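Local coordinates for protein exodeoxyribonuclease (Neisseria meningitidis, PDB 2JC5) that probably acts in DNA repair as an apurinic/apyrimidinic endonuclease, a metal-dependent phosphodiesterase that cuts the DNA backbone, at residues Ala153-Asn156 against Ile157-Lys160; His237-Lys240 against Asp241-Phe244. One frame throughout, in Å; residues are numbered along the deposited sequence.

Contact 1. Residues Ala153-Asn156 against Ile157-Lys160; sequences AHQN and IDLK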
loop_
_atom_site.group_PDB
_atom_site.type_symbol
_atom_site.label_atom_id
_atom_site.label_comp_id
_atom_site.label_asym_id
_atom_site.label_seq_id
_atom_site.Cartn_x
_atom_site.Cartn_y
_atom_site.Cartn_z
ATOM N N ALA A 153 -9.201 2.864 7.897
ATOM C CA ALA A 153 -8.771 4.055 8.635
ATOM C C ALA A 153 -8.798 3.700 10.121
ATOM O O ALA A 153 -9.769 3.122 10.609
ATOM C CB ALA A 153 -9.690 5.246 8.337
ATOM N N HIS A 154 -7.753 4.089 10.849
ATOM C CA HIS A 154 -7.577 3.590 12.211
ATOM C C HIS A 154 -8.367 4.374 13.269
ATOM O O HIS A 154 -9.122 3.780 14.039
ATOM C CB HIS A 154 -6.081 3.572 12.527
ATOM C CG HIS A 154 -5.729 2.991 13.858
ATOM N ND1 HIS A 154 -4.530 3.275 14.477
ATOM C CD2 HIS A 154 -6.430 2.217 14.718
ATOM C CE1 HIS A 154 -4.492 2.653 15.648
ATOM N NE2 HIS A 154 -5.634 2.009 15.821
ATOM N N GLN A 155 -8.203 5.693 13.286
ATOM C CA GLN A 155 -8.725 6.571 14.335
ATOM C C GLN A 155 -9.532 7.700 13.717
ATOM O O GLN A 155 -9.502 7.878 12.508
ATOM C CB GLN A 155 -7.561 7.185 15.117
ATOM C CG GLN A 155 -6.613 6.180 15.742
ATOM C CD GLN A 155 -5.620 6.846 16.669
ATOM O OE1 GLN A 155 -4.606 7.390 16.232
ATOM N NE2 GLN A 155 -5.917 6.823 17.958
ATOM N N ASN A 156 -10.208 8.492 14.548
ATOM C CA ASN A 156 -11.032 9.588 14.036
ATOM C C ASN A 156 -10.235 10.553 13.165
ATOM O O ASN A 156 -10.732 11.047 12.147
ATOM C CB ASN A 156 -11.685 10.366 15.181
ATOM C CG ASN A 156 -12.718 9.567 15.928
ATOM O OD1 ASN A 156 -13.150 8.518 15.485
ATOM N ND2 ASN A 156 -13.139 10.090 17.073
ATOM N N ILE A 157 -8.997 10.816 13.572
ATOM C CA ILE A 157 -8.113 11.713 12.826
ATOM C C ILE A 157 -7.849 11.256 11.384
ATOM O O ILE A 157 -7.491 12.056 10.519
ATOM C CB ILE A 157 -6.765 11.893 13.572
ATOM C CG1 ILE A 157 -5.913 13.000 12.963
ATOM C CG2 ILE A 157 -5.965 10.602 13.661
ATOM C CD1 ILE A 157 -4.615 13.289 13.677
ATOM N N ASP A 158 -8.029 9.971 11.137
ATOM C CA ASP A 158 -7.683 9.367 9.849
ATOM C C ASP A 158 -8.746 9.503 8.753
ATOM O O ASP A 158 -8.535 9.039 7.637
ATOM C CB ASP A 158 -7.322 7.902 10.089
ATOM C CG ASP A 158 -6.101 7.753 10.957
ATOM O OD1 ASP A 158 -5.082 8.404 10.626
ATOM O OD2 ASP A 158 -6.151 6.994 11.952
ATOM N N LEU A 159 -9.886 10.122 9.051
ATOM C CA LEU A 159 -10.843 10.431 7.993
ATOM C C LEU A 159 -11.666 11.674 8.329
ATOM O O LEU A 159 -11.812 12.051 9.497
ATOM C CB LEU A 159 -11.724 9.219 7.672
ATOM C CG LEU A 159 -12.806 8.845 8.693
ATOM C CD1 LEU A 159 -13.757 7.821 8.108
ATOM C CD2 LEU A 159 -12.198 8.316 10.007
ATOM N N LYS A 160 -12.180 12.311 7.282
ATOM C CA LYS A 160 -12.908 13.565 7.432
ATOM C C LYS A 160 -14.223 13.336 8.177
ATOM O O LYS A 160 -14.550 14.075 9.117
ATOM C CB LYS A 160 -13.179 14.181 6.060
ATOM C CG LYS A 160 -14.141 15.385 6.018
ATOM C CD LYS A 160 -13.720 16.555 6.898
ATOM C CE LYS A 160 -12.480 17.232 6.379
ATOM N NZ LYS A 160 -12.165 18.495 7.129
HETATM O O HOH W 1 -3.955 7.163 13.464
#
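Asp158 OD2 receives the backbone N-H of Gln155 at 2.8 Å, and water 1 donates to the same oxygen at 2.7 Å. The N-H...O angle of 148° makes the first bond moderately bent, and it uses the anti lone pair of OD2. The chi1 of Asp158, -63°, sets CG beside its own backbone N, which swings the carboxylate back over the start of the turn. In return, Asp158 N donates to Gln155 O at 2.9 Å. A second i+3 to i backbone bond, Leu159 N to Asn156 O, is weak at 3.3 Å. Two successive bonds of this spacing define a short 3-10 turn, and the carboxylate of Asp158 reaches back three residues to take the N-H of Gln155, the same residue whose carbonyl accepts Asp158 N. Water 1 also donates to Gln155 OE1, but Gln155 has two conformers, so that bridge is doubtful. Next to the polar pair, Ala153 CB lies 4.0 Å from Asp158 CB, while Leu159 CD2 comes to 3.7 Å from Gln155 O. The other carboxylate oxygen, Asp158 OD1, forms salt bridges with Arg219 and Arg193, which would be expected to favour the ionised form of this buried group. His154 packs on Ile179 and Ile183 of helix 173-184, whereas Ala153 and Leu159 rest on Trp218, a bicine-pocket residue of strand 217-225, so the turn lies between that helix and that strand.

Contact 2. Residues His237-Lys240 against Asp241-Phe244; sequences HVYK and DEKF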
loop_
_atom_site.group_PDB
_atom_site.type_symbol
_atom_site.label_atom_id
_atom_site.label_comp_id
_atom_site.label_asym_id
_atom_site.label_seq_id
_atom_site.Cartn_x
_atom_site.Cartn_y
_atom_site.Cartn_z
ATOM N N HIS A 237 5.683 12.413 2.980
ATOM C CA HIS A 237 4.649 13.292 2.460
ATOM C C HIS A 237 3.636 12.520 1.648
ATOM O O HIS A 237 3.918 11.426 1.164
ATOM C CB HIS A 237 5.233 14.460 1.649
ATOM C CG HIS A 237 5.900 14.068 0.362
ATOM N ND1 HIS A 237 7.232 13.716 0.292
ATOM C CD2 HIS A 237 5.433 14.025 -0.912
ATOM C CE1 HIS A 237 7.549 13.457 -0.968
ATOM N NE2 HIS A 237 6.472 13.624 -1.716
ATOM N N VAL A 238 2.440 13.094 1.561
ATOM C CA VAL A 238 1.412 12.624 0.639
ATOM C C VAL A 238 1.487 13.518 -0.584
ATOM O O VAL A 238 1.253 14.721 -0.491
ATOM C CB VAL A 238 0.024 12.650 1.292
ATOM C CG1 VAL A 238 -1.051 12.187 0.312
ATOM C CG2 VAL A 238 0.017 11.771 2.557
ATOM N N TYR A 239 1.811 12.931 -1.728
ATOM C CA TYR A 239 2.075 13.722 -2.916
ATOM C C TYR A 239 0.776 14.112 -3.615
ATOM O O TYR A 239 -0.006 13.242 -4.033
ATOM C CB TYR A 239 2.972 12.965 -3.901
ATOM C CG TYR A 239 3.279 13.766 -5.148
ATOM C CD1 TYR A 239 4.181 14.826 -5.118
ATOM C CD2 TYR A 239 2.655 13.478 -6.342
ATOM C CE1 TYR A 239 4.460 15.551 -6.246
ATOM C CE2 TYR A 239 2.938 14.202 -7.493
ATOM C CZ TYR A 239 3.839 15.234 -7.438
ATOM O OH TYR A 239 4.138 15.982 -8.550
ATOM N N LYS A 240 0.543 15.425 -3.716
ATOM C CA LYS A 240 -0.684 15.965 -4.255
ATOM C C LYS A 240 -0.484 17.036 -5.326
ATOM O O LYS A 240 -1.453 17.646 -5.752
ATOM C CB LYS A 240 -1.579 16.474 -3.109
ATOM C CG LYS A 240 -2.112 15.319 -2.255
ATOM C CD LYS A 240 -2.601 15.725 -0.895
ATOM C CE LYS A 240 -3.911 16.415 -0.971
ATOM N NZ LYS A 240 -4.332 16.781 0.423
ATOM N N ASP A 241 0.740 17.218 -5.809
ATOM C CA ASP A 241 0.984 18.272 -6.806
ATOM C C ASP A 241 0.399 17.888 -8.158
ATOM O O ASP A 241 0.086 18.753 -8.961
ATOM C CB ASP A 241 2.480 18.570 -6.970
ATOM C CG ASP A 241 3.114 19.162 -5.725
ATOM O OD1 ASP A 241 2.386 19.603 -4.817
ATOM O OD2 ASP A 241 4.364 19.193 -5.651
ATOM N N GLU A 242 0.266 16.586 -8.401
ATOM C CA GLU A 242 -0.425 16.038 -9.557
ATOM C C GLU A 242 -1.367 14.968 -9.044
ATOM O O GLU A 242 -1.162 14.450 -7.950
ATOM C CB GLU A 242 0.544 15.383 -10.538
ATOM C CG GLU A 242 1.705 16.234 -11.013
ATOM C CD GLU A 242 2.767 15.354 -11.636
ATOM O OE1 GLU A 242 2.591 14.968 -12.804
ATOM O OE2 GLU A 242 3.742 14.988 -10.933
ATOM N N LYS A 243 -2.367 14.633 -9.852
ATOM C CA LYS A 243 -3.385 13.648 -9.506
ATOM C C LYS A 243 -3.367 12.524 -10.528
ATOM O O LYS A 243 -3.616 12.762 -11.724
ATOM C CB LYS A 243 -4.755 14.322 -9.473
ATOM C CG LYS A 243 -5.893 13.437 -8.997
ATOM C CD LYS A 243 -5.794 13.186 -7.522
ATOM C CE LYS A 243 -7.131 12.760 -6.892
ATOM N NZ LYS A 243 -6.817 11.925 -5.722
ATOM N N PHE A 244 -3.064 11.308 -10.056
ATOM C CA PHE A 244 -2.886 10.131 -10.910
ATOM C C PHE A 244 -3.949 9.077 -10.726
ATOM O O PHE A 244 -3.998 8.110 -11.490
ATOM C CB PHE A 244 -1.566 9.428 -10.567
ATOM C CG PHE A 244 -0.373 10.332 -10.538
ATOM C CD1 PHE A 244 -0.006 11.047 -11.653
ATOM C CD2 PHE A 244 0.420 10.430 -9.412
ATOM C CE1 PHE A 244 1.124 11.856 -11.635
ATOM C CE2 PHE A 244 1.531 11.252 -9.395
ATOM C CZ PHE A 244 1.881 11.964 -10.520
HETATM O O HOH W 2 -1.934 12.912 -5.914
HETATM O O HOH W 3 5.470 18.244 -8.400
HETATM O O HOH W 4 2.266 17.517 -2.750
#
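Asp241 meets Tyr239 from above: its backbone N stands 3.9 Å over the centre of the phenol ring, and its CB is 3.5 Å from Tyr239 OH. The carboxylate also lies close to the ring, OD2 being 3.7 Å from Tyr239 CE1, and is joined to Tyr239 OH by water 3, which sits in the ring plane at the edge and donates to both oxygens. Water 4 similarly joins Asp241 OD1 to Lys240 N. Glu242 makes the direct polar contact. Tyr239 OH donates to Glu242 OE2 at 2.6 Å, to the anti lone pair of that oxygen, with the ring and carboxylate planes nearly perpendicular (86°). The torsion that puts Tyr239 CG opposite its backbone N (chi1 -179°) carries the ring under the following residues, where Glu242 bonds to the hydroxyl. Water 2 links the main chain as well, donating at 2.7 Å to Tyr239 O and, at the same distance, to Glu242 O. The segment follows the end of strand 233-238, an outermost strand of one of the two sheets of this DNase I-like fold, before the chain enters strand 250-254. Lys243 makes a cation-pi contact with Tyr212. Phe244, buried, brings CE2 to 3.8 Å from CE2 at the edge of the Tyr239 ring, the two side chains crossing at about a right angle. Tyr23 of helix 20-26 stacks on Tyr239 and also meets the Phe244 ring, while Phe20 packs edge-to-face with Phe244.

In the fold
From the N terminus, the chain reaches contact 1 first, in the long connection between strand 143-147 and helix 173-184, where it closes a short turn within residues 153-160. Contact 2 follows much later, closing a short turn at the start of the connection between strands 233-238 and 250-254. The two are in series, neither nested nor crossed, with centres 20 Å apart and nearest atoms about 10 Å apart. Contact 1 packs beside strand 217-225 of the seven-stranded sheet, whereas contact 2 starts at the end of an outer strand of the six-stranded one. Contact 1 follows Asp149 and Asn151, predicted active-site and transition-state-stabilising residues; contact 2 precedes Asp246, which binds metal in another structure of this protein.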